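Local structure of hydrolase, isochorismatase family (4H17) at residues Arg54-Ala59 and Arg64-Val69; Thr139-Ala144 and Ala181-Asn186. The protein probably acts as a hydrolase of the isochorismatase family, on a substrate that is not established. All blocks are in the same frame, centred on the assembly; numbering follows the deposited sequence.

Contact 1. Residues Arg54-Ala59 and Arg64-Val69; sequences RLLDAA and RPIIHV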
loop_
_atom_site.group_PDB
_atom_site.type_symbol
_atom_site.label_atom_id
_atom_site.label_comp_id
_atom_site.label_asym_id
_atom_site.label_seq_id
_atom_site.Cartn_x
_atom_site.Cartn_y
_atom_site.Cartn_z
ATOM N N ARG A 54 3.578 25.228 4.559
ATOM C CA ARG A 54 4.562 25.383 5.637
ATOM C C ARG A 54 5.818 24.570 5.358
ATOM O O ARG A 54 6.929 25.069 5.582
ATOM C CB ARG A 54 3.984 25.011 6.999
ATOM C CG ARG A 54 2.881 25.939 7.434
ATOM C CD ARG A 54 2.289 25.568 8.783
ATOM N NE ARG A 54 1.261 26.549 9.137
ATOM C CZ ARG A 54 -0.055 26.329 9.207
ATOM N NH1 ARG A 54 -0.583 25.127 8.989
ATOM N NH2 ARG A 54 -0.871 27.315 9.547
ATOM N N LEU A 55 5.657 23.339 4.874
ATOM C CA LEU A 55 6.806 22.503 4.583
ATOM C C LEU A 55 7.588 23.103 3.444
ATOM O O LEU A 55 8.814 23.163 3.503
ATOM C CB LEU A 55 6.382 21.085 4.206
ATOM C CG LEU A 55 5.782 20.215 5.328
ATOM C CD1 LEU A 55 5.102 18.998 4.733
ATOM C CD2 LEU A 55 6.851 19.836 6.351
ATOM N N LEU A 56 6.893 23.564 2.411
ATOM C CA LEU A 56 7.576 24.209 1.285
ATOM C C LEU A 56 8.362 25.435 1.691
ATOM O O LEU A 56 9.512 25.636 1.280
ATOM C CB LEU A 56 6.567 24.663 0.248
ATOM C CG LEU A 56 6.145 23.655 -0.770
ATOM C CD1 LEU A 56 5.047 24.294 -1.596
ATOM C CD2 LEU A 56 7.352 23.300 -1.655
ATOM N N ASP A 57 7.740 26.265 2.516
ATOM C CA ASP A 57 8.382 27.464 3.026
ATOM C C ASP A 57 9.675 27.090 3.718
ATOM O O ASP A 57 10.713 27.682 3.436
ATOM C CB ASP A 57 7.438 28.209 3.974
ATOM C CG ASP A 57 8.036 29.500 4.517
ATOM O OD1 ASP A 57 8.535 30.318 3.718
ATOM O OD2 ASP A 57 8.000 29.687 5.755
ATOM N N ALA A 58 9.595 26.130 4.651
ATOM C CA ALA A 58 10.747 25.667 5.444
ATOM C C ALA A 58 11.842 25.046 4.603
ATOM O O ALA A 58 13.003 25.313 4.829
ATOM C CB ALA A 58 10.312 24.729 6.560
ATOM N N ALA A 59 11.465 24.202 3.653
ATOM C CA ALA A 59 12.416 23.632 2.735
ATOM C C ALA A 59 13.143 24.668 1.888
ATOM O O ALA A 59 14.341 24.544 1.651
ATOM C CB ALA A 59 11.724 22.618 1.834
ATOM N N ARG A 64 16.684 23.019 0.755
ATOM C CA ARG A 64 16.565 21.570 0.583
ATOM C C ARG A 64 16.024 21.223 -0.825
ATOM O O ARG A 64 15.319 22.013 -1.421
ATOM C CB ARG A 64 15.608 20.989 1.616
ATOM C CG ARG A 64 15.910 21.422 3.042
ATOM C CD ARG A 64 17.341 21.143 3.444
ATOM N NE ARG A 64 17.698 19.764 3.118
ATOM C CZ ARG A 64 18.917 19.341 2.775
ATOM N NH1 ARG A 64 19.963 20.153 2.755
ATOM N NH2 ARG A 64 19.116 18.065 2.489
ATOM N N PRO A 65 16.342 20.011 -1.313
ATOM C CA PRO A 65 15.788 19.502 -2.569
ATOM C C PRO A 65 14.320 19.292 -2.435
ATOM O O PRO A 65 13.867 18.740 -1.391
ATOM C CB PRO A 65 16.532 18.175 -2.767
ATOM C CG PRO A 65 17.717 18.244 -1.887
ATOM C CD PRO A 65 17.253 19.028 -0.692
ATOM N N ILE A 66 13.566 19.748 -3.448
ATOM C CA ILE A 66 12.136 19.637 -3.417
ATOM C C ILE A 66 11.653 19.030 -4.725
ATOM O O ILE A 66 12.004 19.509 -5.819
ATOM C CB ILE A 66 11.466 21.022 -3.254
ATOM C CG1 ILE A 66 11.943 21.702 -1.958
ATOM C CG2 ILE A 66 9.949 20.921 -3.346
ATOM C CD1 ILE A 66 11.645 23.190 -1.885
ATOM N N ILE A 67 10.850 17.992 -4.591
ATOM C CA ILE A 67 10.302 17.233 -5.747
ATOM C C ILE A 67 8.785 17.295 -5.729
ATOM O O ILE A 67 8.137 16.949 -4.729
ATOM C CB ILE A 67 10.709 15.778 -5.693
ATOM C CG1 ILE A 67 12.226 15.656 -5.773
ATOM C CG2 ILE A 67 9.959 15.019 -6.776
ATOM C CD1 ILE A 67 12.781 14.271 -5.471
ATOM N N HIS A 68 8.210 17.838 -6.790
ATOM C CA HIS A 68 6.772 17.884 -6.979
ATOM C C HIS A 68 6.360 16.798 -7.984
ATOM O O HIS A 68 6.899 16.723 -9.105
ATOM C CB HIS A 68 6.343 19.234 -7.557
ATOM C CG HIS A 68 6.850 20.426 -6.812
ATOM N ND1 HIS A 68 6.057 21.128 -5.930
ATOM C CD2 HIS A 68 8.040 21.062 -6.834
ATOM C CE1 HIS A 68 6.753 22.132 -5.423
ATOM N NE2 HIS A 68 7.954 22.126 -5.969
ATOM N N VAL A 69 5.393 15.998 -7.591
ATOM C CA VAL A 69 4.823 14.963 -8.436
ATOM C C VAL A 69 3.397 15.354 -8.840
ATOM O O VAL A 69 2.641 15.786 -7.976
ATOM C CB VAL A 69 4.828 13.619 -7.670
ATOM C CG1 VAL A 69 4.163 12.546 -8.481
ATOM C CG2 VAL A 69 6.245 13.202 -7.262
#
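Leu56 makes the first touch as helix 45-61 runs over the sheet, and it does so with one methyl. Leu56 CD2 sits 3.9 Å from Ile66 CG2, the two side chains crossing at about a right angle, and the same Leu56 CD2 comes within 4.0 Å of His68 CE1, approaching that ring obliquely. NE2 of His68, the ring nitrogen next to CE1, is hydrogen-bonded to Glu98.

Almost one turn on, Ala59 uses both its methyl and its carbonyl. Ala59 CB lies 3.8 Å from Ile66 CD1, with CG1 of the same isoleucine just behind. Ile66 can serve both helix residues because its chi1 of -59° sets CG2 anti to the backbone N, sending that methyl to Leu56 while the CG1-CD1 arm reaches Ala59. Ala59 O then takes a nearly straight hydrogen bond from Arg64 N (2.9 Å, 168° at the hydrogen), the donor tilted from the carbonyl plane. This six-to-one bond, of the kind found in Schellman motifs, ties the end of the helix to the chain leading into the strand. The aliphatic part of Arg64 follows, its CG 3.8 Å from Ala59 O, before the chain bends away and NH2 bonds to Ala24 O.

These pieces belong to the beta-alpha-beta unit of strand 24-29, helix 45-61 and strand 66-71. The chemistry implies a buried, mostly aliphatic seam between helix and strand, with one backbone hydrogen bond fixing where the connecting turn closes.

Contact 2. Residues Thr139-Ala144 and Ala181-Asn186; sequences TTVRRA and AVMADN. With SO4 (sulfate ion), chain D; SO4 (sulfate ion), chain I.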
loop_
_atom_site.group_PDB
_atom_site.type_symbol
_atom_site.label_atom_id
_atom_site.label_comp_id
_atom_site.label_asym_id
_atom_site.label_seq_id
_atom_site.Cartn_x
_atom_site.Cartn_y
_atom_site.Cartn_z
ATOM N N THR A 139 1.350 4.058 -1.896
ATOM C CA THR A 139 2.055 3.239 -2.881
ATOM C C THR A 139 3.495 3.710 -3.051
ATOM O O THR A 139 4.424 2.894 -3.059
ATOM C CB THR A 139 1.353 3.239 -4.208
ATOM O OG1 THR A 139 0.004 2.852 -4.028
ATOM C CG2 THR A 139 2.056 2.310 -5.182
ATOM N N THR A 140 3.691 5.032 -3.134
ATOM C CA THR A 140 5.027 5.580 -3.351
ATOM C C THR A 140 5.950 5.345 -2.140
ATOM O O THR A 140 7.083 4.965 -2.318
ATOM C CB THR A 140 4.932 7.061 -3.784
ATOM O OG1 THR A 140 4.227 7.114 -5.038
ATOM C CG2 THR A 140 6.310 7.642 -3.915
ATOM N N VAL A 141 5.388 5.470 -0.947
ATOM C CA VAL A 141 6.145 5.263 0.277
ATOM C C VAL A 141 6.539 3.805 0.329
ATOM O O VAL A 141 7.664 3.467 0.675
ATOM C CB VAL A 141 5.315 5.677 1.499
ATOM C CG1 VAL A 141 5.926 5.204 2.817
ATOM C CG2 VAL A 141 5.185 7.202 1.526
ATOM N N ARG A 142 5.604 2.925 0.015
ATOM C CA ARG A 142 5.937 1.488 0.022
ATOM C C ARG A 142 7.067 1.172 -0.966
ATOM O O ARG A 142 8.015 0.465 -0.614
ATOM C CB ARG A 142 4.708 0.639 -0.298
ATOM C CG ARG A 142 3.588 0.711 0.773
ATOM C CD ARG A 142 2.279 0.127 0.292
ATOM N NE ARG A 142 1.171 0.289 1.247
ATOM C CZ ARG A 142 0.806 -0.628 2.143
ATOM N NH1 ARG A 142 1.413 -1.797 2.210
ATOM N NH2 ARG A 142 -0.222 -0.383 2.967
ATOM N N ARG A 143 6.985 1.720 -2.169
ATOM C CA ARG A 143 8.012 1.481 -3.171
ATOM C C ARG A 143 9.389 2.010 -2.736
ATOM O O ARG A 143 10.432 1.394 -2.998
ATOM C CB ARG A 143 7.598 2.047 -4.529
ATOM C CG ARG A 143 8.518 1.613 -5.668
ATOM C CD ARG A 143 8.626 0.121 -5.789
ATOM N NE ARG A 143 9.421 -0.259 -6.949
ATOM C CZ ARG A 143 10.100 -1.397 -7.032
ATOM N NH1 ARG A 143 10.040 -2.259 -6.031
ATOM N NH2 ARG A 143 10.824 -1.681 -8.131
ATOM N N ALA A 144 9.395 3.151 -2.092
ATOM C CA ALA A 144 10.615 3.748 -1.594
ATOM C C ALA A 144 11.301 2.817 -0.607
ATOM O O ALA A 144 12.530 2.800 -0.578
ATOM C CB ALA A 144 10.333 5.086 -0.936
ATOM N N ALA A 181 -1.710 4.475 10.604
ATOM C CA ALA A 181 -1.321 3.369 11.485
ATOM C C ALA A 181 -0.543 2.290 10.704
ATOM O O ALA A 181 0.470 1.753 11.191
ATOM C CB ALA A 181 -2.538 2.778 12.195
ATOM N N VAL A 182 -1.044 1.978 9.513
ATOM C CA VAL A 182 -0.436 0.993 8.588
ATOM C C VAL A 182 0.978 1.435 8.165
ATOM O O VAL A 182 1.940 0.670 8.236
ATOM C CB VAL A 182 -1.368 0.774 7.369
ATOM C CG1 VAL A 182 -0.647 0.167 6.170
ATOM C CG2 VAL A 182 -2.590 -0.037 7.783
HETATM N N MSE A 183 1.101 2.696 7.751
HETATM C CA MSE A 183 2.404 3.285 7.436
HETATM C C MSE A 183 3.360 3.219 8.611
HETATM O O MSE A 183 4.486 2.785 8.455
HETATM C CB MSE A 183 2.194 4.747 6.993
HETATM C CG MSE A 183 1.427 4.827 5.659
HETATM SE SE MSE A 183 2.547 4.359 4.165
HETATM C CE MSE A 183 1.789 2.637 3.769
ATOM N N ALA A 184 2.909 3.633 9.802
ATOM C CA ALA A 184 3.751 3.653 10.991
ATOM C C ALA A 184 4.194 2.243 11.399
ATOM O O ALA A 184 5.232 2.072 12.050
ATOM C CB ALA A 184 3.022 4.322 12.142
ATOM N N ASP A 185 3.416 1.242 11.060
ATOM C CA ASP A 185 3.762 -0.132 11.440
ATOM C C ASP A 185 5.041 -0.607 10.743
ATOM O O ASP A 185 5.838 -1.327 11.355
ATOM C CB ASP A 185 2.587 -1.063 11.100
ATOM C CG ASP A 185 2.792 -2.482 11.579
ATOM O OD1 ASP A 185 3.299 -2.627 12.707
ATOM O OD2 ASP A 185 2.329 -3.405 10.841
ATOM N N ASN A 186 5.205 -0.283 9.463
ATOM C CA ASN A 186 6.214 -0.953 8.647
ATOM C C ASN A 186 6.721 -0.194 7.387
ATOM O O ASN A 186 7.465 -0.775 6.582
ATOM C CB ASN A 186 5.623 -2.290 8.193
ATOM C CG ASN A 186 6.674 -3.345 7.903
ATOM O OD1 ASN A 186 7.738 -3.359 8.500
ATOM N ND2 ASN A 186 6.340 -4.256 7.001
HETATM S S SO4 D . 9.607 1.014 -10.525
HETATM O O1 SO4 D . 8.490 0.571 -11.375
HETATM O O2 SO4 D . 9.028 1.350 -9.234
HETATM O O3 SO4 D . 10.207 2.213 -11.135
HETATM O O4 SO4 D . 10.600 -0.105 -10.380
HETATM S S SO4 I . 10.366 -5.285 -7.888
HETATM O O1 SO4 I . 10.813 -4.518 -9.088
HETATM O O2 SO4 I . 11.148 -4.854 -6.693
HETATM O O3 SO4 I . 10.781 -6.715 -8.079
HETATM O O4 SO4 I . 8.904 -5.261 -7.656
#
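Bent at chi2 (-75°) and again at chi3, the selenomethionine at Met183 turns its SE toward Val141 and its CE toward Arg142, whose own chain stays extended from CG to NE. In this Rossmann-like fold the two side chains bridge helices 133-146 and 172-186, which run nearly parallel, their segment axes 5° apart in direction and 11.5 Å apart at closest approach.

Met183 SE lies 3.7 Å from Val141 CG1, the two side chains crossing obliquely. Met183 CE approaches the guanidinium at a slant, 3.5 Å from Arg142 NE. Val182 CG1 stands 3.3 Å from Arg142 NH2, a tight fit. No hydrogen bond joins the two segments. The buried guanidinium instead gives NE to Ser138 OG, pairs through NH2 with Glu179, and bonds through NH1 to Thr139 OG1 of the second subunit, so the helix pair reaches into the dimer interface.

Arg143 points to two sulfate ions, probably from the crystallisation liquor. Arg143 NE reaches O2 of the chain D sulfate at 2.8 Å. Arg143 NH2 serves both ions, donating to O4 of chain D and, less straight (131°), to O1 of chain I. Arg143 NH1 bonds to O2 of the chain I sulfate at 2.9 Å and pairs with Asp146 OD2. A leucine here would probably leave both sulfates short of donors and Asp146 without this positive partner. O2 of each sulfate lies in the Arg143 guanidinium plane, at its edge.

How the contacts relate
The touching residues of both contacts are buried, yet the two lie on opposite sides of the chain's centre, about 20 Å apart between centres, and share no helix or strand. Contact 1 joins a helix to the strand that follows it and stays wholly within one subunit. Contact 2 pairs two helices from distant parts of the chain, both packed against strand 150-159, and borders the second subunit; it also carries the partly exposed Arg143, whose sulfates are bound by residues of that subunit too. Contact 1 combines aliphatic packing with a backbone hydrogen bond, whereas contact 2 sets methyl groups against a buried arginine, with the selenium on a valine.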